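Local coordinates for protein erythropoietin (Homo sapiens, PDB 1EER) that acts as the cytokine hormone of red-cell production, binding and dimerising its receptor so that JAK2 is activated and erythrocyte proliferation and differentiation are driven, at residues K45-W51 against K152-Y156; V63-L67 against L105-R110. The protein carries 5 engineered substitutions. One frame throughout, in Å; residues are numbered along the deposited sequence.

The two contacts share no helix, but touch where helix 56-82 of contact 2 packs on helix 138-161 of contact 1; their centres lie about 15 Å apart. Contact 2 joins helices 56-82 and 91-111 of the four-helix bundle, about 8 Å from the chain centre, yet is only partly buried. Contact 1, though about 13 Å from the centre, is the more buried in the complex: the segment after strand 34-41 and the short helix 48-51 cover helix 138-161 and meet the receptor. Both are largely apolar, but contact 1 adds a water bridge between Lys-45 O and Lys-152 NZ. Val-63 and Leu-67 touch Leu-153; Val-63 CG2 also lies 3.5 Å from Tyr-156 CB.

Contact 1: K45-W51 against K152-Y156; sequences KVNFYAW and KLKLY
Residues 45-47 run extended (Val-46 phi/psi -130/119) into the short helix 48-51, while 152-156 is one regular turn within helix 138-161. The backbones come nearest at Val-46 and Lys-152, CA to CA 6.5 Å. Asn-47 is the N-cap: its OD1 accepts from Ala-50 N at 3.0 Å. Leu-155 (chi1 m, chi2 t) inserts CD1 among three side chains, 3.6 Å from Val-46 CG1, 3.5 Å from Phe-48 CE1 and 4.1 Å from the centroid of the Trp-51 five-membered ring, a CH-pi contact over its face. Segment 45-51 belongs to the long crossover between the first two helices of an up-up-down-down four-helix cytokine and packs on the last bundle helix; its 45-49 side also meets the receptor, where Lys-45 NZ salt-bridges an acidic receptor side chain and Phe-48 packs on an apolar one. Trp-51 (chi1 t, chi2 -93°) lays CH2 3.7 Å from Lys-152 CB and CZ2 3.7 Å from Leu-155 CB. Val-46 CG2 lies 3.6 Å from Lys-152 CB. Lys-152 NZ, salt-bridged to Glu-62, reaches Lys-45 O through a water (3.2 Å from NZ, 2.9 Å from O). A second water accepts from Trp-51 NE1 at 3.0 Å.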
ATOM      1  N   LYS A  45      -0.805   5.729 -18.448  1.00 21.98           N
ATOM      2  CA  LYS A  45       0.035   4.711 -19.057  1.00 24.17           C
ATOM      3  C   LYS A  45       1.516   5.048 -19.005  1.00 20.31           C
ATOM      4  O   LYS A  45       1.922   6.210 -19.099  1.00 24.64           O
ATOM      5  CB  LYS A  45      -0.390   4.447 -20.503  1.00 22.77           C
ATOM      6  CG  LYS A  45      -0.068   5.555 -21.497  1.00 29.31           C
ATOM      7  CD  LYS A  45      -0.656   5.267 -22.895  1.00 37.49           C
ATOM      8  CE  LYS A  45      -0.173   6.521 -23.633  1.00 41.58           C
ATOM      9  NZ  LYS A  45      -0.520   6.667 -25.045  1.00 37.50           N
ATOM     10  N   VAL A  46       2.326   4.016 -18.823  1.00 23.75           N
ATOM     11  CA  VAL A  46       3.771   4.179 -18.788  1.00 22.16           C
ATOM     12  C   VAL A  46       4.401   3.160 -19.737  1.00 21.86           C
ATOM     13  O   VAL A  46       4.219   1.950 -19.579  1.00 19.66           O
ATOM     14  CB  VAL A  46       4.347   3.966 -17.352  1.00 22.10           C
ATOM     15  CG1 VAL A  46       5.859   3.779 -17.414  1.00 14.44           C
ATOM     16  CG2 VAL A  46       4.008   5.159 -16.466  1.00 18.36           C
ATOM     17  N   ASN A  47       5.113   3.654 -20.743  1.00 22.82           N
ATOM     18  CA  ASN A  47       5.797   2.772 -21.679  1.00 20.33           C
ATOM     19  C   ASN A  47       7.197   2.684 -21.075  1.00 20.12           C
ATOM     20  O   ASN A  47       7.982   3.633 -21.163  1.00 18.06           O
ATOM     21  CB  ASN A  47       5.828   3.402 -23.074  1.00 21.50           C
ATOM     22  CG  ASN A  47       6.393   2.467 -24.128  1.00 19.15           C
ATOM     23  OD1 ASN A  47       7.599   2.456 -24.374  1.00 20.69           O
ATOM     24  ND2 ASN A  47       5.525   1.682 -24.755  1.00 18.59           N
ATOM     25  N   PHE A  48       7.487   1.555 -20.432  1.00 18.44           N
ATOM     26  CA  PHE A  48       8.770   1.357 -19.767  1.00 22.12           C
ATOM     27  C   PHE A  48       9.967   1.544 -20.677  1.00 24.42           C
ATOM     28  O   PHE A  48      11.028   1.985 -20.223  1.00 22.34           O
ATOM     29  CB  PHE A  48       8.818  -0.018 -19.098  1.00 21.66           C
ATOM     30  CG  PHE A  48       8.233  -0.026 -17.721  1.00 23.33           C
ATOM     31  CD1 PHE A  48       8.922   0.555 -16.659  1.00 24.66           C
ATOM     32  CD2 PHE A  48       6.976  -0.571 -17.490  1.00 24.90           C
ATOM     33  CE1 PHE A  48       8.362   0.596 -15.383  1.00 26.47           C
ATOM     34  CE2 PHE A  48       6.403  -0.537 -16.217  1.00 29.73           C
ATOM     35  CZ  PHE A  48       7.096   0.049 -15.160  1.00 25.62           C
ATOM     36  N   TYR A  49       9.801   1.218 -21.959  1.00 24.28           N
ATOM     37  CA  TYR A  49      10.884   1.394 -22.915  1.00 20.97           C
ATOM     38  C   TYR A  49      11.168   2.891 -23.084  1.00 16.20           C
ATOM     39  O   TYR A  49      12.317   3.335 -22.992  1.00 17.60           O
ATOM     40  CB  TYR A  49      10.521   0.778 -24.274  1.00 24.96           C
ATOM     41  CG  TYR A  49      11.590   1.020 -25.311  1.00 24.62           C
ATOM     42  CD1 TYR A  49      12.811   0.358 -25.239  1.00 30.99           C
ATOM     43  CD2 TYR A  49      11.420   1.971 -26.315  1.00 28.46           C
ATOM     44  CE1 TYR A  49      13.846   0.636 -26.130  1.00 31.96           C
ATOM     45  CE2 TYR A  49      12.452   2.259 -27.218  1.00 33.53           C
ATOM     46  CZ  TYR A  49      13.668   1.586 -27.113  1.00 30.83           C
ATOM     47  OH  TYR A  49      14.715   1.876 -27.964  1.00 30.83           O
ATOM     48  N   ALA A  50      10.120   3.671 -23.328  1.00 15.81           N
ATOM     49  CA  ALA A  50      10.280   5.108 -23.494  1.00 15.79           C
ATOM     50  C   ALA A  50      10.563   5.802 -22.157  1.00 19.52           C
ATOM     51  O   ALA A  50      11.376   6.724 -22.083  1.00 17.09           O
ATOM     52  CB  ALA A  50       9.037   5.691 -24.123  1.00 15.72           C
ATOM     53  N   TRP A  51       9.891   5.342 -21.104  1.00 19.52           N
ATOM     54  CA  TRP A  51      10.040   5.914 -19.774  1.00 20.55           C
ATOM     55  C   TRP A  51      11.487   5.966 -19.270  1.00 27.63           C
ATOM     56  O   TRP A  51      11.956   7.012 -18.816  1.00 26.15           O
ATOM     57  CB  TRP A  51       9.156   5.148 -18.779  1.00 21.25           C
ATOM     58  CG  TRP A  51       9.304   5.592 -17.340  1.00 23.86           C
ATOM     59  CD1 TRP A  51      10.148   5.060 -16.407  1.00 23.92           C
ATOM     60  CD2 TRP A  51       8.577   6.644 -16.670  1.00 24.66           C
ATOM     61  NE1 TRP A  51       9.996   5.708 -15.202  1.00 26.92           N
ATOM     62  CE2 TRP A  51       9.040   6.683 -15.330  1.00 27.87           C
ATOM     63  CE3 TRP A  51       7.583   7.554 -17.069  1.00 19.56           C
ATOM     64  CZ2 TRP A  51       8.541   7.603 -14.377  1.00 19.88           C
ATOM     65  CZ3 TRP A  51       7.082   8.473 -16.118  1.00 23.82           C
ATOM     66  CH2 TRP A  51       7.569   8.483 -14.788  1.00 21.80           C
ATOM     67  N   LYS A 152       3.340   5.781 -12.663  1.00 15.49           N
ATOM     68  CA  LYS A 152       4.393   6.766 -12.833  1.00 16.25           C
ATOM     69  C   LYS A 152       4.736   7.514 -11.549  1.00 13.62           C
ATOM     70  O   LYS A 152       5.881   7.923 -11.362  1.00 17.75           O
ATOM     71  CB  LYS A 152       4.033   7.747 -13.954  1.00 15.71           C
ATOM     72  CG  LYS A 152       2.887   8.674 -13.649  1.00 20.58           C
ATOM     73  CD  LYS A 152       2.648   9.605 -14.817  1.00 22.85           C
ATOM     74  CE  LYS A 152       1.830   8.918 -15.901  1.00 20.48           C
ATOM     75  NZ  LYS A 152       2.218   9.364 -17.266  1.00 29.99           N
ATOM     76  N   LEU A 153       3.763   7.699 -10.662  1.00 14.39           N
ATOM     77  CA  LEU A 153       4.065   8.381  -9.406  1.00 19.04           C
ATOM     78  C   LEU A 153       5.066   7.526  -8.634  1.00 14.56           C
ATOM     79  O   LEU A 153       6.138   7.997  -8.242  1.00 17.63           O
ATOM     80  CB  LEU A 153       2.804   8.581  -8.564  1.00 19.12           C
ATOM     81  CG  LEU A 153       3.029   9.555  -7.402  1.00 22.48           C
ATOM     82  CD1 LEU A 153       1.775  10.365  -7.171  1.00 23.53           C
ATOM     83  CD2 LEU A 153       3.412   8.791  -6.150  1.00 18.87           C
ATOM     84  N   LYS A 154       4.717   6.261  -8.432  1.00 15.44           N
ATOM     85  CA  LYS A 154       5.600   5.347  -7.722  1.00 21.14           C
ATOM     86  C   LYS A 154       6.938   5.274  -8.438  1.00 21.94           C
ATOM     87  O   LYS A 154       7.989   5.353  -7.800  1.00 22.75           O
ATOM     88  CB  LYS A 154       4.975   3.947  -7.629  1.00 15.75           C
ATOM     89  CG  LYS A 154       5.835   2.928  -6.897  1.00 22.38           C
ATOM     90  CD  LYS A 154       6.391   3.473  -5.573  1.00 27.60           C
ATOM     91  CE  LYS A 154       6.548   2.366  -4.521  1.00 28.02           C
ATOM     92  NZ  LYS A 154       7.628   2.637  -3.529  1.00 23.20           N
ATOM     93  N   LEU A 155       6.898   5.137  -9.765  1.00 21.67           N
ATOM     94  CA  LEU A 155       8.118   5.052 -10.564  1.00 21.71           C
ATOM     95  C   LEU A 155       9.004   6.277 -10.382  1.00 20.90           C
ATOM     96  O   LEU A 155      10.209   6.154 -10.150  1.00 24.04           O
ATOM     97  CB  LEU A 155       7.782   4.882 -12.049  1.00 23.06           C
ATOM     98  CG  LEU A 155       7.299   3.490 -12.481  1.00 25.52           C
ATOM     99  CD1 LEU A 155       6.996   3.505 -13.975  1.00 26.69           C
ATOM    100  CD2 LEU A 155       8.345   2.429 -12.150  1.00 22.89           C
ATOM    101  N   TYR A 156       8.411   7.459 -10.497  1.00 20.07           N
ATOM    102  CA  TYR A 156       9.169   8.685 -10.328  1.00 17.14           C
ATOM    103  C   TYR A 156       9.770   8.741  -8.911  1.00 23.04           C
ATOM    104  O   TYR A 156      10.969   8.986  -8.736  1.00 21.83           O
ATOM    105  CB  TYR A 156       8.265   9.899 -10.560  1.00 20.06           C
ATOM    106  CG  TYR A 156       8.877  11.171 -10.036  1.00 22.63           C
ATOM    107  CD1 TYR A 156      10.020  11.702 -10.630  1.00 26.62           C
ATOM    108  CD2 TYR A 156       8.371  11.802  -8.900  1.00 16.20           C
ATOM    109  CE1 TYR A 156      10.652  12.818 -10.109  1.00 22.05           C
ATOM    110  CE2 TYR A 156       9.001  12.923  -8.372  1.00 19.50           C
ATOM    111  CZ  TYR A 156      10.144  13.420  -8.983  1.00 18.54           C
ATOM    112  OH  TYR A 156      10.803  14.511  -8.472  1.00 28.09           O
TER
HETATM  113  O   HOH W   1       4.458   7.682 -18.880  1.00 16.25           O
HETATM  114  O   HOH W   2      11.940   5.714 -12.863  1.00 29.86           O

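Contact 2: V63-L67 against L105-R110; sequences VWQGL and LTTLLR
Two antiparallel neighbours of the four-helix cytokine bundle, helix 56-82 and helix 91-111, pack here with segment axes 10.9 Å apart and a signed crossing angle of -163°. Both segments are regular helix. CA atoms pair Trp-64 with Leu-109 (7.5 Å) and Leu-67 with Thr-106 (7.4 Å). Leu-67 (chi1 t, chi2 p) points toward the partner, bringing CD2 3.4 Å from Leu-109 CD2 and 3.9 Å from Thr-106 OG1, a hydroxyl bonded to Leu-102 O in its own helix. Leu-109, with an off-well chi1 of -121° and chi2 of 36°, also sets CD2 3.6 Å from Val-63 CG1 (Val-63 chi1 t). Inward, Val-63 and Leu-67 touch helix 138-161. Trp-64 leaves its helix sideways; chi1 t and chi2 -105° carry the six-membered ring across the gap, and the indole also packs on Ala-114 and Ala-118 of helix 114-120. Trp-64 CH2 lies 3.6 Å from Thr-106 CG2. Edge-on, Trp-64 CZ3 sits 3.8 Å from Leu-109 CB and 3.4 Å from Thr-106 O, and CH2 3.8 Å from Arg-110 NH2.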
ATOM      1  N   VAL A  63       4.589  13.544 -13.637  1.00 15.96           N
ATOM      2  CA  VAL A  63       3.952  13.256 -12.348  1.00 18.77           C
ATOM      3  C   VAL A  63       3.336  14.471 -11.639  1.00 14.79           C
ATOM      4  O   VAL A  63       2.183  14.431 -11.204  1.00 12.27           O
ATOM      5  CB  VAL A  63       4.956  12.547 -11.390  1.00 16.64           C
ATOM      6  CG1 VAL A  63       4.345  12.369  -9.994  1.00 13.43           C
ATOM      7  CG2 VAL A  63       5.335  11.193 -11.972  1.00 15.71           C
ATOM      8  N   TRP A  64       4.107  15.543 -11.529  1.00 16.28           N
ATOM      9  CA  TRP A  64       3.629  16.742 -10.867  1.00 20.40           C
ATOM     10  C   TRP A  64       2.397  17.324 -11.550  1.00 19.22           C
ATOM     11  O   TRP A  64       1.389  17.600 -10.903  1.00 18.67           O
ATOM     12  CB  TRP A  64       4.741  17.788 -10.809  1.00 19.75           C
ATOM     13  CG  TRP A  64       4.304  19.009 -10.102  1.00 22.15           C
ATOM     14  CD1 TRP A  64       3.982  20.209 -10.664  1.00 25.31           C
ATOM     15  CD2 TRP A  64       4.058  19.138  -8.704  1.00 22.91           C
ATOM     16  NE1 TRP A  64       3.540  21.079  -9.698  1.00 29.04           N
ATOM     17  CE2 TRP A  64       3.578  20.446  -8.484  1.00 29.99           C
ATOM     18  CE3 TRP A  64       4.192  18.273  -7.613  1.00 24.59           C
ATOM     19  CZ2 TRP A  64       3.231  20.912  -7.211  1.00 25.53           C
ATOM     20  CZ3 TRP A  64       3.847  18.737  -6.348  1.00 23.15           C
ATOM     21  CH2 TRP A  64       3.373  20.045  -6.161  1.00 25.60           C
ATOM     22  N   GLN A  65       2.466  17.513 -12.860  1.00 19.41           N
ATOM     23  CA  GLN A  65       1.322  18.060 -13.560  1.00 20.76           C
ATOM     24  C   GLN A  65       0.173  17.065 -13.566  1.00 23.44           C
ATOM     25  O   GLN A  65      -0.975  17.444 -13.340  1.00 27.52           O
ATOM     26  CB  GLN A  65       1.702  18.419 -14.980  1.00 22.49           C
ATOM     27  CG  GLN A  65       2.634  19.580 -15.047  1.00 25.48           C
ATOM     28  CD  GLN A  65       3.030  19.894 -16.457  1.00 27.22           C
ATOM     29  OE1 GLN A  65       4.098  20.444 -16.706  1.00 35.18           O
ATOM     30  NE2 GLN A  65       2.170  19.543 -17.400  1.00 32.77           N
ATOM     31  N   GLY A  66       0.479  15.793 -13.813  1.00 15.84           N
ATOM     32  CA  GLY A  66      -0.568  14.791 -13.829  1.00 11.56           C
ATOM     33  C   GLY A  66      -1.332  14.742 -12.523  1.00 16.46           C
ATOM     34  O   GLY A  66      -2.560  14.628 -12.509  1.00 14.18           O
ATOM     35  N   LEU A  67      -0.594  14.822 -11.417  1.00 24.55           N
ATOM     36  CA  LEU A  67      -1.179  14.797 -10.074  1.00 21.31           C
ATOM     37  C   LEU A  67      -2.079  16.006  -9.848  1.00 18.81           C
ATOM     38  O   LEU A  67      -3.131  15.894  -9.215  1.00 17.52           O
ATOM     39  CB  LEU A  67      -0.070  14.790  -9.024  1.00 23.78           C
ATOM     40  CG  LEU A  67      -0.446  14.370  -7.605  1.00 24.30           C
ATOM     41  CD1 LEU A  67      -0.771  12.879  -7.576  1.00 21.69           C
ATOM     42  CD2 LEU A  67       0.710  14.710  -6.666  1.00 20.16           C
ATOM     43  N   LEU A 105       0.018  13.792  -0.812  1.00 19.37           N
ATOM     44  CA  LEU A 105       0.976  13.422  -1.844  1.00 16.69           C
ATOM     45  C   LEU A 105       1.548  14.654  -2.529  1.00 18.19           C
ATOM     46  O   LEU A 105       2.744  14.704  -2.822  1.00 22.06           O
ATOM     47  CB  LEU A 105       0.309  12.495  -2.869  1.00 15.57           C
ATOM     48  CG  LEU A 105      -0.092  11.138  -2.279  1.00 14.09           C
ATOM     49  CD1 LEU A 105      -1.026  10.406  -3.231  1.00 17.36           C
ATOM     50  CD2 LEU A 105       1.169  10.319  -2.005  1.00 17.52           C
ATOM     51  N   THR A 106       0.700  15.649  -2.785  1.00 17.26           N
ATOM     52  CA  THR A 106       1.149  16.891  -3.420  1.00 16.65           C
ATOM     53  C   THR A 106       2.231  17.581  -2.587  1.00 19.76           C
ATOM     54  O   THR A 106       3.234  18.067  -3.121  1.00 17.73           O
ATOM     55  CB  THR A 106       0.000  17.898  -3.588  1.00 14.29           C
ATOM     56  OG1 THR A 106      -1.025  17.333  -4.414  1.00 19.97           O
ATOM     57  CG2 THR A 106       0.521  19.180  -4.216  1.00 15.77           C
ATOM     58  N   THR A 107       2.015  17.636  -1.274  1.00 15.61           N
ATOM     59  CA  THR A 107       2.968  18.268  -0.378  1.00 17.79           C
ATOM     60  C   THR A 107       4.222  17.409  -0.347  1.00 17.53           C
ATOM     61  O   THR A 107       5.338  17.917  -0.411  1.00 19.25           O
ATOM     62  CB  THR A 107       2.391  18.392   1.058  1.00 27.48           C
ATOM     63  OG1 THR A 107       1.251  19.264   1.049  1.00 33.01           O
ATOM     64  CG2 THR A 107       3.437  18.959   2.007  1.00 33.77           C
ATOM     65  N   LEU A 108       4.021  16.097  -0.273  1.00 22.73           N
ATOM     66  CA  LEU A 108       5.117  15.130  -0.237  1.00 22.28           C
ATOM     67  C   LEU A 108       6.023  15.202  -1.477  1.00 25.31           C
ATOM     68  O   LEU A 108       7.256  15.159  -1.361  1.00 21.76           O
ATOM     69  CB  LEU A 108       4.540  13.718  -0.087  1.00 22.58           C
ATOM     70  CG  LEU A 108       4.808  12.942   1.212  1.00 25.74           C
ATOM     71  CD1 LEU A 108       5.023  13.892   2.388  1.00 22.15           C
ATOM     72  CD2 LEU A 108       3.639  12.007   1.474  1.00 25.44           C
ATOM     73  N   LEU A 109       5.409  15.318  -2.654  1.00 19.85           N
ATOM     74  CA  LEU A 109       6.143  15.387  -3.919  1.00 21.52           C
ATOM     75  C   LEU A 109       7.005  16.630  -4.047  1.00 23.75           C
ATOM     76  O   LEU A 109       8.150  16.568  -4.501  1.00 23.92           O
ATOM     77  CB  LEU A 109       5.169  15.362  -5.092  1.00 22.72           C
ATOM     78  CG  LEU A 109       5.337  14.234  -6.092  1.00 25.34           C
ATOM     79  CD1 LEU A 109       5.768  12.966  -5.371  1.00 25.66           C
ATOM     80  CD2 LEU A 109       4.023  14.027  -6.813  1.00 27.03           C
ATOM     81  N   ARG A 110       6.434  17.767  -3.665  1.00 25.19           N
ATOM     82  CA  ARG A 110       7.133  19.036  -3.745  1.00 22.19           C
ATOM     83  C   ARG A 110       8.421  18.973  -2.953  1.00 16.35           C
ATOM     84  O   ARG A 110       9.464  19.405  -3.419  1.00 21.07           O
ATOM     85  CB  ARG A 110       6.245  20.154  -3.199  1.00 21.86           C
ATOM     86  CG  ARG A 110       6.979  21.449  -2.929  1.00 25.25           C
ATOM     87  CD  ARG A 110       6.017  22.513  -2.447  1.00 26.24           C
ATOM     88  NE  ARG A 110       4.781  22.493  -3.219  1.00 28.66           N
ATOM     89  CZ  ARG A 110       3.578  22.681  -2.696  1.00 29.47           C
ATOM     90  NH1 ARG A 110       3.454  22.903  -1.395  1.00 32.80           N
ATOM     91  NH2 ARG A 110       2.502  22.643  -3.468  1.00 27.27           N
TER